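Protein ninB (Enterobacteria phage lambda, PDB 1PC6) probably takes part in initiating genetic recombination of phage lambda, with functional similarities to the RecFOR proteins of its Escherichia coli host. Local coordinates at residues K48-L53 with L67-W72; L53-R58 with V125-E130; V75-L80 with A110-L115; A79-D84 with I97-S102. All blocks are in the same frame, centred on the assembly; numbering follows the deposited sequence.

The four contacts follow one another through the helical body of the chain in the spatial order 2, 1, 3, 4, with the centres of interactions 2 and 4 about 22 Å apart. Interactions 1 and 2, centres about 8 Å apart, share Leu53 of helix 43-59; interactions 3 and 4, centres about 9 Å apart, share Ala79 and Leu80. Helix 69-80 takes part in interactions 1, 3 and 4. Along the chain interactions 1 and 2 interlock, whereas interactions 3 and 4 both fall between the two segments of interaction 2. Interactions 1, 3 and 4 also touch the second subunit, so the packing within the chain and the dimer contact use the same elements.

Interaction 1: residues K48-L53 with L67-W72; sequences KLWACL and LDAESW
Trp50 and Leu53, one turn apart on helix 43-59, both close on Ala69 at the start of helix 69-80. Trp50 comes first. Its CG stands anti to the carbonyl carbon (chi1 -72°). The six-membered part of its indole is what reaches the second helix, and the ring meets Ala69 with its edge: CZ3 is 3.3 Å from Ala69 CB, with the methyl close to the ring plane. CH2 of the same edge passes Glu70, lying 4.2 Å from Glu70 CG, and the ring and carboxylate planes stand 69° apart. The ring is steadied from its own helix, because Leu49 CD2 and Leu53 CD1 lie over the rim of one face. Leu53 follows, pointing its CB at the second helix. Leu53 CB packs 3.6 Å from Ala69 CB, while Leu53 CD1 lies 3.7 Å from Ala69 O. Its other branch reaches the root of Trp72, with Leu53 CD2 4.4 Å from Trp72 CB. A methyl suits position 69, where the CA atoms of Leu53 and Ala69 are only 4.7 Å apart. The carboxylate of Glu70 turns to other work and forms a salt bridge with Arg103 of the second subunit; Arg103 of that subunit also pairs with Asp68, the N-cap residue of helix 69-80. Leu53 continues inward to Phe76 and Ile116. The chemistry is thus divided: apolar carbon joins the two helices within the chain, while the acidic groups at the start of helix 69-80 serve the subunit interface.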
loop_
_atom_site.group_PDB
_atom_site.type_symbol
_atom_site.label_atom_id
_atom_site.label_comp_id
_atom_site.label_asym_id
_atom_site.label_seq_id
_atom_site.Cartn_x
_atom_site.Cartn_y
_atom_site.Cartn_z
ATOM N N LYS A 48 -8.065 -11.744 1.155
ATOM C CA LYS A 48 -8.139 -12.656 2.294
ATOM C C LYS A 48 -7.483 -12.010 3.524
ATOM O O LYS A 48 -8.087 -11.972 4.599
ATOM C CB LYS A 48 -7.461 -13.995 1.958
ATOM N N LEU A 49 -6.261 -11.495 3.376
ATOM C CA LEU A 49 -5.573 -10.844 4.496
ATOM C C LEU A 49 -6.434 -9.764 5.136
ATOM O O LEU A 49 -6.617 -9.733 6.349
ATOM C CB LEU A 49 -4.270 -10.187 4.036
ATOM C CG LEU A 49 -3.677 -9.141 5.004
ATOM C CD1 LEU A 49 -2.717 -9.793 5.993
ATOM C CD2 LEU A 49 -2.941 -8.079 4.211
ATOM N N TRP A 50 -6.960 -8.868 4.316
ATOM C CA TRP A 50 -7.770 -7.791 4.844
ATOM C C TRP A 50 -9.126 -8.196 5.353
ATOM O O TRP A 50 -9.737 -7.469 6.119
ATOM C CB TRP A 50 -7.899 -6.678 3.814
ATOM C CG TRP A 50 -6.618 -5.954 3.672
ATOM C CD1 TRP A 50 -5.676 -6.143 2.715
ATOM C CD2 TRP A 50 -6.064 -5.025 4.606
ATOM N NE1 TRP A 50 -4.561 -5.397 2.995
ATOM C CE2 TRP A 50 -4.774 -4.700 4.154
ATOM C CE3 TRP A 50 -6.533 -4.442 5.787
ATOM C CZ2 TRP A 50 -3.941 -3.816 4.840
ATOM C CZ3 TRP A 50 -5.709 -3.567 6.468
ATOM C CH2 TRP A 50 -4.424 -3.261 5.992
ATOM N N ALA A 51 -9.610 -9.351 4.928
ATOM C CA ALA A 51 -10.901 -9.814 5.411
ATOM C C ALA A 51 -10.664 -10.374 6.813
ATOM O O ALA A 51 -11.525 -10.262 7.684
ATOM C CB ALA A 51 -11.454 -10.887 4.494
ATOM N N CYS A 52 -9.487 -10.969 7.014
ATOM C CA CYS A 52 -9.097 -11.533 8.307
ATOM C C CYS A 52 -8.912 -10.414 9.294
ATOM O O CYS A 52 -9.558 -10.376 10.342
ATOM C CB CYS A 52 -7.772 -12.272 8.203
ATOM S SG CYS A 52 -7.850 -13.681 7.150
ATOM N N LEU A 53 -7.996 -9.516 8.951
ATOM C CA LEU A 53 -7.707 -8.369 9.782
ATOM C C LEU A 53 -9.023 -7.684 10.141
ATOM O O LEU A 53 -9.243 -7.332 11.294
ATOM C CB LEU A 53 -6.778 -7.405 9.038
ATOM C CG LEU A 53 -5.442 -8.028 8.622
ATOM C CD1 LEU A 53 -4.546 -6.976 8.001
ATOM C CD2 LEU A 53 -4.762 -8.635 9.829
ATOM N N LEU A 67 -9.090 -2.262 17.652
ATOM C CA LEU A 67 -8.138 -1.784 16.671
ATOM C C LEU A 67 -8.655 -2.051 15.277
ATOM O O LEU A 67 -9.372 -3.025 15.048
ATOM C CB LEU A 67 -6.812 -2.498 16.855
ATOM C CG LEU A 67 -6.344 -2.548 18.293
ATOM C CD1 LEU A 67 -5.018 -3.279 18.335
ATOM C CD2 LEU A 67 -6.232 -1.135 18.852
ATOM N N ASP A 68 -8.280 -1.183 14.346
ATOM C CA ASP A 68 -8.698 -1.331 12.964
ATOM C C ASP A 68 -7.773 -2.310 12.273
ATOM O O ASP A 68 -6.745 -2.680 12.822
ATOM C CB ASP A 68 -8.686 0.031 12.266
ATOM C CG ASP A 68 -7.529 0.901 12.701
ATOM O OD1 ASP A 68 -6.592 1.080 11.890
ATOM O OD2 ASP A 68 -7.558 1.398 13.854
ATOM N N ALA A 69 -8.137 -2.738 11.071
ATOM C CA ALA A 69 -7.322 -3.705 10.341
ATOM C C ALA A 69 -5.856 -3.320 10.213
ATOM O O ALA A 69 -4.975 -4.161 10.369
ATOM C CB ALA A 69 -7.915 -3.945 8.959
ATOM N N GLU A 70 -5.591 -2.050 9.929
ATOM C CA GLU A 70 -4.216 -1.596 9.761
ATOM C C GLU A 70 -3.429 -1.807 11.035
ATOM O O GLU A 70 -2.319 -2.335 11.017
ATOM C CB GLU A 70 -4.179 -0.116 9.380
ATOM C CG GLU A 70 -5.034 0.245 8.173
ATOM C CD GLU A 70 -4.528 1.483 7.449
ATOM O OE1 GLU A 70 -3.397 1.420 6.916
ATOM O OE2 GLU A 70 -5.256 2.505 7.412
ATOM N N SER A 71 -4.020 -1.384 12.144
ATOM C CA SER A 71 -3.395 -1.520 13.441
ATOM C C SER A 71 -3.141 -2.990 13.756
ATOM O O SER A 71 -2.112 -3.322 14.337
ATOM C CB SER A 71 -4.284 -0.895 14.523
ATOM O OG SER A 71 -4.528 0.485 14.278
ATOM N N TRP A 72 -4.066 -3.875 13.383
ATOM C CA TRP A 72 -3.878 -5.301 13.645
ATOM C C TRP A 72 -2.774 -5.892 12.768
ATOM O O TRP A 72 -2.119 -6.864 13.161
ATOM C CB TRP A 72 -5.177 -6.086 13.433
ATOM C CG TRP A 72 -6.058 -6.190 14.656
ATOM C CD1 TRP A 72 -7.254 -5.560 14.863
ATOM C CD2 TRP A 72 -5.814 -6.975 15.832
ATOM N NE1 TRP A 72 -7.768 -5.904 16.090
ATOM C CE2 TRP A 72 -6.903 -6.772 16.704
ATOM C CE3 TRP A 72 -4.782 -7.829 16.233
ATOM C CZ2 TRP A 72 -6.988 -7.396 17.955
ATOM C CZ3 TRP A 72 -4.867 -8.448 17.474
ATOM C CH2 TRP A 72 -5.963 -8.228 18.320
#

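Interaction 2: residues L53-R58 with V125-E130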
loop_
_atom_site.group_PDB
_atom_site.type_symbol
_atom_site.label_atom_id
_atom_site.label_comp_id
_atom_site.label_asym_id
_atom_site.label_seq_id
_atom_site.Cartn_x
_atom_site.Cartn_y
_atom_site.Cartn_z
ATOM N N LEU A 53 -7.996 -9.516 8.951
ATOM C CA LEU A 53 -7.707 -8.369 9.782
ATOM C C LEU A 53 -9.023 -7.684 10.141
ATOM O O LEU A 53 -9.243 -7.332 11.294
ATOM C CB LEU A 53 -6.778 -7.405 9.038
ATOM C CG LEU A 53 -5.442 -8.028 8.622
ATOM C CD1 LEU A 53 -4.546 -6.976 8.001
ATOM C CD2 LEU A 53 -4.762 -8.635 9.829
ATOM N N GLY A 54 -9.906 -7.527 9.158
ATOM C CA GLY A 54 -11.183 -6.882 9.409
ATOM C C GLY A 54 -12.015 -7.631 10.428
ATOM O O GLY A 54 -12.576 -7.028 11.341
ATOM N N ASP A 55 -12.083 -8.950 10.275
ATOM C CA ASP A 55 -12.848 -9.804 11.176
ATOM C C ASP A 55 -12.314 -9.699 12.583
ATOM O O ASP A 55 -13.070 -9.477 13.526
ATOM C CB ASP A 55 -12.781 -11.265 10.724
ATOM C CG ASP A 55 -13.593 -11.525 9.473
ATOM O OD1 ASP A 55 -13.321 -12.532 8.775
ATOM O OD2 ASP A 55 -14.508 -10.722 9.199
ATOM N N VAL A 56 -11.010 -9.875 12.727
ATOM C CA VAL A 56 -10.395 -9.784 14.038
ATOM C C VAL A 56 -10.675 -8.404 14.594
ATOM O O VAL A 56 -10.962 -8.238 15.771
ATOM C CB VAL A 56 -8.880 -9.979 13.953
ATOM C CG1 VAL A 56 -8.238 -9.641 15.287
ATOM C CG2 VAL A 56 -8.569 -11.407 13.557
ATOM N N SER A 57 -10.595 -7.416 13.715
ATOM C CA SER A 57 -10.825 -6.032 14.073
ATOM C C SER A 57 -12.171 -5.900 14.727
ATOM O O SER A 57 -12.305 -5.348 15.815
ATOM C CB SER A 57 -10.793 -5.166 12.817
ATOM O OG SER A 57 -11.064 -3.809 13.113
ATOM N N ARG A 58 -13.174 -6.414 14.038
ATOM C CA ARG A 58 -14.545 -6.362 14.516
ATOM C C ARG A 58 -14.836 -7.248 15.719
ATOM O O ARG A 58 -15.598 -6.871 16.608
ATOM C CB ARG A 58 -15.506 -6.775 13.392
ATOM C CG ARG A 58 -15.863 -5.689 12.390
ATOM C CD ARG A 58 -16.896 -6.201 11.391
ATOM N NE ARG A 58 -16.338 -7.233 10.514
ATOM C CZ ARG A 58 -15.443 -7.000 9.552
ATOM N NH1 ARG A 58 -15.004 -5.764 9.335
ATOM N NH2 ARG A 58 -14.974 -8.003 8.814
ATOM N N VAL A 125 -13.243 -16.454 16.507
ATOM C CA VAL A 125 -13.534 -15.520 15.441
ATOM C C VAL A 125 -14.315 -16.208 14.319
ATOM O O VAL A 125 -13.925 -17.279 13.844
ATOM C CB VAL A 125 -12.215 -14.918 14.857
ATOM C CG1 VAL A 125 -12.514 -14.147 13.580
ATOM C CG2 VAL A 125 -11.553 -14.009 15.878
ATOM N N LYS A 126 -15.431 -15.606 13.921
ATOM C CA LYS A 126 -16.223 -16.135 12.821
ATOM C C LYS A 126 -15.663 -15.445 11.580
ATOM O O LYS A 126 -15.680 -14.220 11.495
ATOM C CB LYS A 126 -17.700 -15.777 12.991
ATOM C CG LYS A 126 -18.569 -16.262 11.836
ATOM C CD LYS A 126 -19.998 -15.722 11.902
ATOM C CE LYS A 126 -20.780 -16.045 10.623
ATOM N NZ LYS A 126 -20.781 -17.506 10.306
ATOM N N TRP A 127 -15.151 -16.224 10.632
ATOM C CA TRP A 127 -14.563 -15.665 9.415
ATOM C C TRP A 127 -15.602 -15.270 8.383
ATOM O O TRP A 127 -16.363 -16.107 7.906
ATOM C CB TRP A 127 -13.587 -16.661 8.816
ATOM C CG TRP A 127 -12.459 -16.948 9.733
ATOM C CD1 TRP A 127 -12.199 -18.121 10.377
ATOM C CD2 TRP A 127 -11.448 -16.025 10.152
ATOM N NE1 TRP A 127 -11.089 -17.987 11.179
ATOM C CE2 TRP A 127 -10.608 -16.708 11.058
ATOM C CE3 TRP A 127 -11.173 -14.683 9.852
ATOM C CZ2 TRP A 127 -9.505 -16.094 11.667
ATOM C CZ3 TRP A 127 -10.081 -14.073 10.458
ATOM C CH2 TRP A 127 -9.261 -14.780 11.355
ATOM N N SER A 128 -15.608 -13.982 8.038
ATOM C CA SER A 128 -16.571 -13.396 7.097
ATOM C C SER A 128 -16.458 -13.898 5.672
ATOM O O SER A 128 -17.472 -14.029 4.969
ATOM C CB SER A 128 -16.438 -11.869 7.088
ATOM O OG SER A 128 -15.166 -11.469 6.591
ATOM N N ASP A 129 -15.221 -14.157 5.250
ATOM C CA ASP A 129 -14.948 -14.626 3.904
ATOM C C ASP A 129 -15.579 -15.990 3.683
ATOM O O ASP A 129 -16.184 -16.231 2.637
ATOM C CB ASP A 129 -13.440 -14.675 3.671
ATOM C CG ASP A 129 -13.059 -14.200 2.285
ATOM O OD1 ASP A 129 -13.638 -13.193 1.819
ATOM O OD2 ASP A 129 -12.176 -14.825 1.664
ATOM N N GLU A 130 -15.444 -16.873 4.671
ATOM C CA GLU A 130 -16.042 -18.206 4.595
ATOM C C GLU A 130 -17.564 -18.067 4.547
ATOM O O GLU A 130 -18.247 -18.847 3.892
ATOM C CB GLU A 130 -15.708 -19.049 5.828
ATOM C CG GLU A 130 -14.281 -19.535 5.990
ATOM C CD GLU A 130 -14.137 -20.380 7.259
ATOM O OE1 GLU A 130 -12.994 -20.765 7.614
ATOM O OE2 GLU A 130 -15.178 -20.660 7.906
#
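Asp55 points from helix 43-59 at the turn that opens helix 128-140, and every part of its side chain finds something there. CB lies in an apolar setting, 4.1 Å from Val125 CG1 and 3.9 Å from Trp127 CE3. Beyond it, CG is anti to the carbonyl carbon (chi1 -72°), and the carboxylate faces Ser128. Asp55 OD1 accepts the backbone N-H of Ser128 at 2.8 Å in a fairly straight bond (162°), the donor lying above the carboxylate plane. The same oxygen sits near the plane of the Trp127 ring, at its edge, 3.2 Å from Trp127 CE3. Asp55 OD2 takes two donors. It receives the Ser128 hydroxyl on its syn lone pair, OG to OD2 2.8 Å. Arg58 NH2, one turn further along Asp55's own helix, comes from the anti side, tilted out of the carboxylate plane, in a bent salt bridge of 2.8 Å (138°). Three bonds therefore grip this buried carboxylate. Beside it, Val56 CG2 packs 4.1 Å from Trp127 CH2. Serine suits position 128 because its short hydroxyl adds a second bond next to the backbone one. Trp127 is the N-cap residue, which makes Ser128 the first residue of helix 128-140. A carboxylate from helix 43-59 thus holds the first N-H of the next helix's opening turn, where the helix dipole would be expected to favour its negative charge.

Interaction 3: residues V75-L80 with A110-L115; sequences VFTAAL and AELLEL
Leu115 and Leu80 reach toward each other tip to tip, Leu115 CD2 standing 3.4 Å from Leu80 CD2. The same Leu115 methyl is shared by the facing turn of helix 69-80: it lies 3.7 Å from Ala79 CB and 3.6 Å from Phe76 O. Behind it, Leu115 CG touches the Phe76 ring obliquely, 3.9 Å from Phe76 CD1; CG is put there by standing anti to the backbone N (chi1 -175°). A second cluster of contacts forms nearer the start of helix 106-122, where Leu112 CD1 packs 3.8 Å from Phe76 CB and Leu80 CD2 lies 4.1 Å from Leu112 CA. Leucine serves well here, since its forked end can touch two or three partners at once, while the small Ala79 lets Leu115 come close to the backbone.

In the next shell, Phe76 is held by an edge-to-face contact with Phe119 and by packing on Leu53, and Leu112 rests against Leu49. Thr77 turns its hydroxyl back to Lys73 O, and its methyl CG2 packs on Gln99.

The axes of the two short segments approach to 9.8 Å at an angle of 118°, so the helices pass steeply across one another. Helix 43-59 adds Leu49 and Leu53 to this core, and Leu89 of the second subunit packs on Phe76 and Ala79.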
loop_
_atom_site.group_PDB
_atom_site.type_symbol
_atom_site.label_atom_id
_atom_site.label_comp_id
_atom_site.label_asym_id
_atom_site.label_seq_id
_atom_site.Cartn_x
_atom_site.Cartn_y
_atom_site.Cartn_z
ATOM N N VAL A 75 0.496 -5.307 14.785
ATOM C CA VAL A 75 0.614 -6.237 15.890
ATOM C C VAL A 75 1.015 -7.610 15.374
ATOM O O VAL A 75 1.952 -8.233 15.879
ATOM C CB VAL A 75 -0.719 -6.361 16.657
ATOM C CG1 VAL A 75 -0.531 -7.228 17.890
ATOM C CG2 VAL A 75 -1.235 -4.985 17.039
ATOM N N PHE A 76 0.305 -8.084 14.360
ATOM C CA PHE A 76 0.619 -9.387 13.823
ATOM C C PHE A 76 1.999 -9.394 13.206
ATOM O O PHE A 76 2.788 -10.280 13.489
ATOM C CB PHE A 76 -0.439 -9.832 12.814
ATOM C CG PHE A 76 -1.688 -10.362 13.456
ATOM C CD1 PHE A 76 -1.631 -11.458 14.306
ATOM C CD2 PHE A 76 -2.919 -9.747 13.235
ATOM C CE1 PHE A 76 -2.785 -11.939 14.936
ATOM C CE2 PHE A 76 -4.082 -10.219 13.858
ATOM C CZ PHE A 76 -4.015 -11.316 14.711
ATOM N N THR A 77 2.312 -8.405 12.380
ATOM C CA THR A 77 3.632 -8.358 11.766
ATOM C C THR A 77 4.704 -8.226 12.846
ATOM O O THR A 77 5.793 -8.781 12.729
ATOM C CB THR A 77 3.743 -7.180 10.811
ATOM O OG1 THR A 77 2.821 -7.359 9.730
ATOM C CG2 THR A 77 5.148 -7.075 10.260
ATOM N N ALA A 78 4.387 -7.493 13.908
ATOM C CA ALA A 78 5.329 -7.298 15.001
ATOM C C ALA A 78 5.693 -8.622 15.648
ATOM O O ALA A 78 6.794 -8.782 16.159
ATOM C CB ALA A 78 4.736 -6.366 16.039
ATOM N N ALA A 79 4.761 -9.567 15.624
ATOM C CA ALA A 79 4.968 -10.892 16.218
ATOM C C ALA A 79 5.930 -11.778 15.413
ATOM O O ALA A 79 6.453 -12.768 15.926
ATOM C CB ALA A 79 3.620 -11.604 16.387
ATOM N N LEU A 80 6.157 -11.422 14.155
ATOM C CA LEU A 80 7.053 -12.187 13.304
ATOM C C LEU A 80 8.414 -11.515 13.148
ATOM O O LEU A 80 9.458 -12.154 13.331
ATOM C CB LEU A 80 6.435 -12.405 11.914
ATOM C CG LEU A 80 5.278 -13.401 11.717
ATOM C CD1 LEU A 80 5.318 -14.477 12.823
ATOM C CD2 LEU A 80 3.938 -12.671 11.711
ATOM N N ALA A 110 3.155 -15.864 3.910
ATOM C CA ALA A 110 2.379 -17.073 4.131
ATOM C C ALA A 110 2.220 -17.276 5.649
ATOM O O ALA A 110 1.128 -17.601 6.132
ATOM C CB ALA A 110 3.091 -18.263 3.497
ATOM N N GLU A 111 3.309 -17.063 6.394
ATOM C CA GLU A 111 3.309 -17.206 7.854
ATOM C C GLU A 111 2.412 -16.200 8.555
ATOM O O GLU A 111 1.784 -16.519 9.565
ATOM C CB GLU A 111 4.725 -17.064 8.407
ATOM C CG GLU A 111 5.507 -18.353 8.409
ATOM C CD GLU A 111 6.871 -18.204 9.046
ATOM O OE1 GLU A 111 6.969 -17.499 10.072
ATOM O OE2 GLU A 111 7.844 -18.801 8.529
ATOM N N LEU A 112 2.370 -14.983 8.020
ATOM C CA LEU A 112 1.553 -13.918 8.579
ATOM C C LEU A 112 0.107 -14.356 8.587
ATOM O O LEU A 112 -0.586 -14.234 9.596
ATOM C CB LEU A 112 1.701 -12.648 7.743
ATOM C CG LEU A 112 0.672 -11.536 7.971
ATOM C CD1 LEU A 112 0.509 -11.274 9.460
ATOM C CD2 LEU A 112 1.111 -10.280 7.237
ATOM N N LEU A 113 -0.338 -14.869 7.448
ATOM C CA LEU A 113 -1.709 -15.340 7.296
ATOM C C LEU A 113 -2.013 -16.490 8.250
ATOM O O LEU A 113 -3.139 -16.624 8.742
ATOM C CB LEU A 113 -1.957 -15.791 5.847
ATOM C CG LEU A 113 -2.202 -14.741 4.753
ATOM C CD1 LEU A 113 -2.282 -15.423 3.412
ATOM C CD2 LEU A 113 -3.498 -13.991 5.020
ATOM N N GLU A 114 -1.006 -17.326 8.498
ATOM C CA GLU A 114 -1.154 -18.469 9.401
ATOM C C GLU A 114 -1.330 -17.938 10.824
ATOM O O GLU A 114 -2.206 -18.388 11.579
ATOM C CB GLU A 114 0.092 -19.387 9.311
ATOM N N LEU A 115 -0.491 -16.970 11.176
ATOM C CA LEU A 115 -0.559 -16.361 12.487
ATOM C C LEU A 115 -1.960 -15.787 12.688
ATOM O O LEU A 115 -2.661 -16.142 13.645
ATOM C CB LEU A 115 0.471 -15.247 12.603
ATOM C CG LEU A 115 0.544 -14.632 13.997
ATOM C CD1 LEU A 115 0.749 -15.720 15.024
ATOM C CD2 LEU A 115 1.672 -13.630 14.050
#

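Interaction 4: residues A79-D84 with I97-S102; sequences ALKQQD and IGQSTS
Asp84 and Ile97 pair through their backbones as an antiparallel hydrogen-bonded pair, at the open end of the hairpin made by strands 84-87 and 94-97. Ile97 N gives a straight bond to Asp84 O, 2.6 Å at 170°. The return bond, Asp84 N to Ile97 O, is weak: its length of 2.8 Å is ordinary, but it is bent to 130°.

Beyond this pair the ladder of backbone bonds ends, though Gln83 and Gly98 stay close, and a side chain takes over the bridging. Gln99 bends at chi2 (-51°), and its NE2 lies 2.8 Å from Gln82 O, offering that carbonyl a donor, though a weak one. The aliphatic part of Gln99 crosses Lys81 at about a right angle, Gln99 CG lying 3.4 Å from Lys81 CB and 3.5 Å from Lys81 CE. Lysine suits this place because its methylenes pack while NZ goes on to a salt bridge with Glu108. Gln83 lays its NE2 3.7 Å from Gly98 CA; its OE1 accepts from Val96 N of the second subunit. The carboxylate of Asp84 also crosses the Gln99 side chain at about a right angle, with Asp84 OD2 3.9 Å from Gln99 NE2, and has a long, weak ion pair with Arg65 of the second subunit.

The contact joins the end of helix 69-80 to the hairpin and to the loop that leads into helix 106-122, with Gln99 and Thr101 packing back on Thr77 and the second subunit bordering the hairpin.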
loop_
_atom_site.group_PDB
_atom_site.type_symbol
_atom_site.label_atom_id
_atom_site.label_comp_id
_atom_site.label_asym_id
_atom_site.label_seq_id
_atom_site.Cartn_x
_atom_site.Cartn_y
_atom_site.Cartn_z
ATOM N N ALA A 79 4.761 -9.567 15.624
ATOM C CA ALA A 79 4.968 -10.892 16.218
ATOM C C ALA A 79 5.930 -11.778 15.413
ATOM O O ALA A 79 6.453 -12.768 15.926
ATOM C CB ALA A 79 3.620 -11.604 16.387
ATOM N N LEU A 80 6.157 -11.422 14.155
ATOM C CA LEU A 80 7.053 -12.187 13.304
ATOM C C LEU A 80 8.414 -11.515 13.148
ATOM O O LEU A 80 9.458 -12.154 13.331
ATOM C CB LEU A 80 6.435 -12.405 11.914
ATOM C CG LEU A 80 5.278 -13.401 11.717
ATOM C CD1 LEU A 80 5.318 -14.477 12.823
ATOM C CD2 LEU A 80 3.938 -12.671 11.711
ATOM N N LYS A 81 8.403 -10.228 12.816
ATOM C CA LYS A 81 9.644 -9.497 12.630
ATOM C C LYS A 81 9.691 -8.282 13.544
ATOM O O LYS A 81 8.740 -7.496 13.583
ATOM C CB LYS A 81 9.766 -9.066 11.169
ATOM C CG LYS A 81 8.858 -9.852 10.213
ATOM C CD LYS A 81 9.514 -10.124 8.843
ATOM C CE LYS A 81 9.957 -8.838 8.138
ATOM N NZ LYS A 81 11.001 -9.079 7.088
ATOM N N GLN A 82 10.796 -8.141 14.277
ATOM C CA GLN A 82 10.988 -7.021 15.202
ATOM C C GLN A 82 10.838 -5.691 14.510
ATOM O O GLN A 82 11.364 -5.493 13.422
ATOM C CB GLN A 82 12.377 -7.047 15.824
ATOM C CG GLN A 82 12.693 -8.282 16.623
ATOM C CD GLN A 82 13.693 -7.988 17.723
ATOM O OE1 GLN A 82 14.703 -7.319 17.486
ATOM N NE2 GLN A 82 13.419 -8.481 18.935
ATOM N N GLN A 83 10.137 -4.771 15.155
ATOM C CA GLN A 83 9.939 -3.453 14.581
ATOM C C GLN A 83 11.255 -2.697 14.616
ATOM O O GLN A 83 11.963 -2.776 15.612
ATOM C CB GLN A 83 8.897 -2.688 15.387
ATOM C CG GLN A 83 7.520 -3.294 15.333
ATOM C CD GLN A 83 6.471 -2.351 15.863
ATOM O OE1 GLN A 83 6.481 -1.997 17.040
ATOM N NE2 GLN A 83 5.563 -1.928 14.995
ATOM N N ASP A 84 11.593 -1.977 13.546
ATOM C CA ASP A 84 12.843 -1.210 13.538
ATOM C C ASP A 84 12.658 0.138 14.221
ATOM O O ASP A 84 11.561 0.669 14.253
ATOM C CB ASP A 84 13.359 -0.986 12.109
ATOM C CG ASP A 84 14.078 -2.201 11.550
ATOM O OD1 ASP A 84 14.536 -3.035 12.357
ATOM O OD2 ASP A 84 14.206 -2.325 10.314
ATOM N N ILE A 97 9.294 1.749 13.520
ATOM C CA ILE A 97 8.659 1.384 12.269
ATOM C C ILE A 97 8.416 -0.105 12.152
ATOM O O ILE A 97 9.317 -0.909 12.411
ATOM C CB ILE A 97 9.543 1.804 11.071
ATOM C CG1 ILE A 97 9.923 3.283 11.202
ATOM C CG2 ILE A 97 8.841 1.473 9.747
ATOM C CD1 ILE A 97 10.905 3.746 10.166
ATOM N N GLY A 98 7.201 -0.469 11.748
ATOM C CA GLY A 98 6.875 -1.872 11.569
ATOM C C GLY A 98 7.437 -2.362 10.238
ATOM O O GLY A 98 7.963 -1.566 9.453
ATOM N N GLN A 99 7.338 -3.664 9.976
ATOM C CA GLN A 99 7.848 -4.225 8.727
ATOM C C GLN A 99 6.801 -4.125 7.635
ATOM O O GLN A 99 5.606 -4.238 7.900
ATOM C CB GLN A 99 8.236 -5.691 8.908
ATOM C CG GLN A 99 9.315 -5.925 9.950
ATOM C CD GLN A 99 10.527 -5.042 9.741
ATOM O OE1 GLN A 99 11.020 -4.895 8.620
ATOM N NE2 GLN A 99 11.023 -4.457 10.827
ATOM N N SER A 100 7.256 -3.923 6.403
ATOM C CA SER A 100 6.359 -3.802 5.264
ATOM C C SER A 100 5.818 -5.151 4.815
ATOM O O SER A 100 6.583 -6.065 4.491
ATOM C CB SER A 100 7.088 -3.136 4.096
ATOM O OG SER A 100 6.272 -3.117 2.939
ATOM N N THR A 101 4.494 -5.273 4.803
ATOM C CA THR A 101 3.850 -6.505 4.372
ATOM C C THR A 101 4.063 -6.671 2.867
ATOM O O THR A 101 4.131 -7.788 2.359
ATOM C CB THR A 101 2.357 -6.465 4.684
ATOM O OG1 THR A 101 1.793 -5.255 4.157
ATOM C CG2 THR A 101 2.142 -6.527 6.194
ATOM N N SER A 102 4.181 -5.545 2.167
ATOM C CA SER A 102 4.411 -5.527 0.723
ATOM C C SER A 102 5.761 -6.167 0.403
ATOM O O SER A 102 5.859 -7.052 -0.450
ATOM C CB SER A 102 4.410 -4.085 0.205
ATOM O OG SER A 102 3.230 -3.401 0.597
#